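Local coordinates for protein ABC-type amino acid transport system, periplasmic component (Caldanaerobacter subterraneus subsp. tengcongensis MB4, PDB 4YMX) that binds arginine in the cleft between its two lobes, as the substrate-binding component of an amino acid ABC transporter, at residues 147-153 with 167-173; 157-161 with 190-194. One frame throughout, in Å; residues are numbered along the deposited sequence.

Interaction 1. Residues 147-153 with 167-173; sequences KTIAVQI and VKLKQLN. With ARG (arginine), chain C.
Strands 148-152 and 168-172 run parallel and in register, Thr-148 beside Lys-168 through Gln-152 beside Leu-172, with axes 4.6 Å apart at closest approach and crossing at -29°. They are the two strands of a beta-alpha-beta unit whose helix is 156-161, with 168-172 at the edge of the lobe's sheet. Amides of the outer strand, Lys-168 N, Lys-170 N and Leu-172 N, give to Lys-147 O, Ile-149 O and Val-151 O in turn, each at 2.9 Å. In return Ile-149 N and Val-151 N reach Lys-168 O and Lys-170 O respectively, at 3.0 Å, and Ile-153 N closes on Leu-172 O at 2.9 Å. The N and O of Ala-150 point the other way and hydrogen-bond to Ala-189 and Val-191 of strand 189-193. Ile-149 and Val-151, beta-branched and apolar, face helix 156-161. On the other face Lys-170 extends to a salt bridge with Asp-181. Water 1 donates to Ile-153 O and Asn-173 O, 2.9 Å each. Gln-152, at the C-terminal end of its strand in the arginine pocket, has chi1 and chi2 both t: its NE2 donates to Asn-173 O (2.9 Å), and its OE1 accepts from NH1 of the bound arginine (2.9 Å). An uncharged amide thus both gives and accepts, and the bond of NE2 to the backbone of Asn-173, just past the strand, probably helps to orient OE1 toward the ligand's guanidinium.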
# COMPACT_ATOMS: atom_id res chain seq x y z
N LYS A 147 17.25 10.91 -13.22
CA LYS A 147 17.52 10.68 -11.81
C LYS A 147 17.33 9.22 -11.40
O LYS A 147 16.66 8.44 -12.09
CB LYS A 147 16.62 11.57 -10.94
CG LYS A 147 16.83 13.07 -11.15
CD LYS A 147 18.13 13.54 -10.49
CE LYS A 147 18.29 15.04 -10.61
NZ LYS A 147 19.47 15.54 -9.84
N THR A 148 17.93 8.86 -10.27
CA THR A 148 17.77 7.52 -9.70
C THR A 148 16.58 7.57 -8.76
O THR A 148 16.58 8.32 -7.77
CB THR A 148 19.04 7.08 -8.97
OG1 THR A 148 20.13 7.04 -9.91
CG2 THR A 148 18.87 5.68 -8.35
N ILE A 149 15.55 6.80 -9.08
CA ILE A 149 14.28 6.86 -8.36
C ILE A 149 13.98 5.50 -7.74
O ILE A 149 13.87 4.49 -8.44
CB ILE A 149 13.14 7.25 -9.31
CG1 ILE A 149 13.50 8.53 -10.06
CG2 ILE A 149 11.83 7.39 -8.53
CD1 ILE A 149 13.67 9.75 -9.19
N ALA A 150 13.85 5.47 -6.40
CA ALA A 150 13.53 4.23 -5.70
C ALA A 150 12.03 3.98 -5.73
O ALA A 150 11.23 4.89 -5.47
CB ALA A 150 14.03 4.26 -4.28
N VAL A 151 11.64 2.75 -6.08
CA VAL A 151 10.25 2.34 -6.14
C VAL A 151 10.09 0.90 -5.69
O VAL A 151 11.05 0.11 -5.75
CB VAL A 151 9.67 2.44 -7.58
CG1 VAL A 151 9.60 3.90 -8.03
CG2 VAL A 151 10.47 1.60 -8.55
N GLN A 152 8.87 0.54 -5.29
CA GLN A 152 8.57 -0.81 -4.88
C GLN A 152 8.18 -1.66 -6.08
O GLN A 152 7.33 -1.28 -6.89
CB GLN A 152 7.46 -0.83 -3.82
CG GLN A 152 7.08 -2.22 -3.36
CD GLN A 152 6.26 -2.20 -2.09
OE1 GLN A 152 5.30 -1.42 -1.96
NE2 GLN A 152 6.65 -3.02 -1.13
N ILE A 153 8.85 -2.80 -6.22
CA ILE A 153 8.56 -3.72 -7.31
C ILE A 153 7.10 -4.14 -7.34
O ILE A 153 6.53 -4.53 -6.32
CB ILE A 153 9.42 -4.97 -7.21
CG1 ILE A 153 10.89 -4.60 -7.35
CG2 ILE A 153 9.05 -5.99 -8.28
CD1 ILE A 153 11.81 -5.64 -6.78
N VAL A 167 14.85 7.74 -16.73
CA VAL A 167 14.87 7.37 -15.32
C VAL A 167 15.82 6.20 -15.07
O VAL A 167 15.97 5.29 -15.90
CB VAL A 167 13.45 7.02 -14.81
CG1 VAL A 167 12.94 5.73 -15.44
CG2 VAL A 167 13.44 6.92 -13.28
N LYS A 168 16.52 6.25 -13.94
CA LYS A 168 17.29 5.11 -13.47
C LYS A 168 16.51 4.51 -12.31
O LYS A 168 16.59 4.99 -11.18
CB LYS A 168 18.69 5.54 -13.03
CG LYS A 168 19.42 6.33 -14.11
CD LYS A 168 20.82 6.75 -13.67
CE LYS A 168 21.47 7.67 -14.70
NZ LYS A 168 22.90 7.94 -14.40
N LEU A 169 15.73 3.48 -12.61
CA LEU A 169 14.91 2.84 -11.59
C LEU A 169 15.78 2.09 -10.59
O LEU A 169 16.68 1.35 -10.97
CB LEU A 169 13.93 1.85 -12.21
CG LEU A 169 12.61 2.33 -12.82
CD1 LEU A 169 11.69 1.13 -12.99
CD2 LEU A 169 11.95 3.40 -11.97
N LYS A 170 15.49 2.28 -9.31
CA LYS A 170 16.06 1.44 -8.26
C LYS A 170 14.90 0.67 -7.63
O LYS A 170 14.03 1.26 -6.98
CB LYS A 170 16.79 2.27 -7.20
CG LYS A 170 17.61 1.42 -6.22
CD LYS A 170 18.36 2.28 -5.23
CE LYS A 170 19.39 1.47 -4.43
NZ LYS A 170 18.74 0.38 -3.63
N GLN A 171 14.87 -0.64 -7.86
CA GLN A 171 13.71 -1.45 -7.54
C GLN A 171 13.90 -2.22 -6.25
O GLN A 171 14.86 -2.97 -6.09
CB GLN A 171 13.43 -2.42 -8.70
CG GLN A 171 12.97 -1.67 -9.95
CD GLN A 171 13.06 -2.50 -11.21
OE1 GLN A 171 14.15 -2.79 -11.70
NE2 GLN A 171 11.91 -2.87 -11.75
N LEU A 172 12.97 -2.02 -5.31
CA LEU A 172 13.07 -2.64 -3.99
C LEU A 172 11.87 -3.54 -3.69
O LEU A 172 10.74 -3.25 -4.09
CB LEU A 172 13.15 -1.55 -2.91
CG LEU A 172 14.46 -0.77 -2.72
CD1 LEU A 172 15.63 -1.72 -2.45
CD2 LEU A 172 14.76 0.16 -3.89
N ASN A 173 12.11 -4.61 -2.94
CA ASN A 173 11.03 -5.44 -2.44
C ASN A 173 10.13 -4.72 -1.45
O ASN A 173 8.91 -4.84 -1.52
CB ASN A 173 11.58 -6.70 -1.78
CG ASN A 173 12.20 -7.65 -2.77
OD1 ASN A 173 11.84 -7.66 -3.95
ND2 ASN A 173 13.15 -8.46 -2.30
N ARG C . -1.08 1.29 -4.15
CA ARG C . 0.16 0.79 -4.80
C ARG C . -0.14 -0.44 -5.65
O ARG C . -1.24 -0.97 -5.61
CB ARG C . 1.22 0.46 -3.76
CG ARG C . 0.75 -0.52 -2.69
CD ARG C . 1.91 -1.02 -1.85
NE ARG C . 1.43 -1.68 -0.64
CZ ARG C . 2.21 -2.22 0.29
NH1 ARG C . 3.53 -2.19 0.16
NH2 ARG C . 1.67 -2.79 1.34
OXT ARG C . 0.72 -0.91 -6.39
O HOH W 1 7.55 -5.84 -3.89

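Interaction 2. Residues 157-161 with 190-194; sequences SEEAA and IVVED. With ARG (arginine), chain C.
Residues 157-161 of helix 156-161, with Ala-161 N donating to Ser-157 O at 3.0 Å, pack across residues 190-193 of strand 189-193 with axes 7.8 Å apart at closest approach and N-to-C directions 138° apart. The nearest CA atoms, 5.6 Å apart, belong to Ser-157 and Val-191. Apolar contact centres on Val-191 (chi1 t), which points at the helix: its CG2 lies 4.2 Å from Ala-161 CB, its CG1 3.9 Å from Ser-157 CB. Small alanine and serine side chains let the helix sit this close, and Ser-157 CB comes within 3.4 Å of Val-191 O. Polar contact is carried by water 2, which donates to Ser-157 OG and Glu-193 OE1 (2.7 Å each) and accepts from Glu-193 N (3.1 Å); Ser-157 OG also hydrogen-bonds Gln-128. Ligand contact falls to Glu-193, at the N-cap position of the next helix: its OE1 accepts from the arginine's N at 2.8 Å. The pattern is the helix-on-sheet layer of a periplasmic binding protein lobe, with ligand residues at strand ends. A buried carboxylate offers negative charge to the substrate's alpha-amino group, while the water donates to the same oxygen and links it to Ser-157 OG, which does not bond to the acid directly.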
# COMPACT_ATOMS: atom_id res chain seq x y z
N SER A 157 3.36 2.80 -8.11
CA SER A 157 4.44 3.77 -7.90
C SER A 157 5.56 3.50 -8.90
O SER A 157 6.07 4.42 -9.54
CB SER A 157 4.97 3.69 -6.47
OG SER A 157 3.91 3.89 -5.53
N GLU A 158 5.91 2.23 -9.06
CA GLU A 158 6.89 1.83 -10.07
C GLU A 158 6.41 2.18 -11.48
O GLU A 158 7.18 2.70 -12.30
CB GLU A 158 7.17 0.34 -9.94
CG GLU A 158 8.06 -0.24 -11.03
CD GLU A 158 8.33 -1.70 -10.80
OE1 GLU A 158 7.35 -2.48 -10.74
OE2 GLU A 158 9.51 -2.08 -10.65
N GLU A 159 5.14 1.90 -11.77
CA GLU A 159 4.55 2.27 -13.06
C GLU A 159 4.70 3.77 -13.34
O GLU A 159 5.02 4.18 -14.47
CB GLU A 159 3.07 1.88 -13.07
CG GLU A 159 2.35 2.19 -14.35
CD GLU A 159 0.88 1.84 -14.29
OE1 GLU A 159 0.51 0.92 -13.51
OE2 GLU A 159 0.08 2.49 -15.00
N ALA A 160 4.46 4.58 -12.32
CA ALA A 160 4.56 6.03 -12.46
C ALA A 160 6.00 6.45 -12.76
O ALA A 160 6.26 7.26 -13.66
CB ALA A 160 4.03 6.72 -11.21
N ALA A 161 6.95 5.88 -12.01
CA ALA A 161 8.35 6.26 -12.17
C ALA A 161 8.91 5.85 -13.53
O ALA A 161 9.78 6.53 -14.07
CB ALA A 161 9.19 5.68 -11.05
N ILE A 190 12.10 9.09 -4.03
CA ILE A 190 11.23 7.93 -3.91
C ILE A 190 9.86 8.29 -4.50
O ILE A 190 9.40 9.41 -4.33
CB ILE A 190 11.00 7.57 -2.43
CG1 ILE A 190 12.33 7.30 -1.71
CG2 ILE A 190 10.06 6.38 -2.29
CD1 ILE A 190 12.16 7.23 -0.19
N VAL A 191 9.20 7.35 -5.16
CA VAL A 191 7.79 7.52 -5.49
C VAL A 191 6.97 6.56 -4.65
O VAL A 191 7.23 5.36 -4.64
CB VAL A 191 7.49 7.28 -6.99
CG1 VAL A 191 6.00 7.39 -7.26
CG2 VAL A 191 8.26 8.27 -7.85
N VAL A 192 6.00 7.10 -3.91
CA VAL A 192 5.24 6.31 -2.94
C VAL A 192 3.97 7.08 -2.60
O VAL A 192 3.88 8.27 -2.89
CB VAL A 192 6.10 6.03 -1.67
CG1 VAL A 192 6.31 7.30 -0.86
CG2 VAL A 192 5.50 4.91 -0.82
N GLU A 193 2.98 6.41 -2.03
CA GLU A 193 1.73 7.07 -1.69
C GLU A 193 1.91 8.09 -0.58
O GLU A 193 2.72 7.91 0.34
CB GLU A 193 0.65 6.05 -1.32
CG GLU A 193 -0.21 5.66 -2.50
CD GLU A 193 -0.42 4.18 -2.60
OE1 GLU A 193 0.40 3.50 -3.24
OE2 GLU A 193 -1.42 3.69 -2.04
N ASP A 194 1.13 9.16 -0.68
CA ASP A 194 1.18 10.31 0.22
C ASP A 194 1.04 9.92 1.69
O ASP A 194 1.85 10.32 2.53
CB ASP A 194 0.05 11.28 -0.16
CG ASP A 194 0.07 12.56 0.66
OD1 ASP A 194 1.16 13.00 1.08
OD2 ASP A 194 -1.02 13.14 0.86
N ARG C . -1.08 1.29 -4.15
CA ARG C . 0.16 0.79 -4.80
C ARG C . -0.14 -0.44 -5.65
O ARG C . -1.24 -0.97 -5.61
CB ARG C . 1.22 0.46 -3.76
CG ARG C . 0.75 -0.52 -2.69
CD ARG C . 1.91 -1.02 -1.85
NE ARG C . 1.43 -1.68 -0.64
CZ ARG C . 2.21 -2.22 0.29
NH1 ARG C . 3.53 -2.19 0.16
NH2 ARG C . 1.67 -2.79 1.34
OXT ARG C . 0.72 -0.91 -6.39
O HOH W 2 3.08 3.43 -2.97

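From the N terminus, strand 148-152 leads into helix 156-161 and on to strand 168-172, so interaction 1 closes a beta-alpha-beta crossover. Interaction 2 starts on the helix inside that loop and ends on strand 189-193, after helix 175-183; the two closures therefore cross rather than nest. They share one sheet, in which strand 148-152 lies between 168-172 and 189-193, the latter joined through Val-191 N to Ala-150 O (3.2 Å). The helix is also tied to the outer strand, where Gln-171 NE2 probably hydrogen-bonds Glu-158 OE2 (2.8 Å). Both contacts reach the same arginine: 147-153 at its guanidinium, 190-194 at its alpha-amino end.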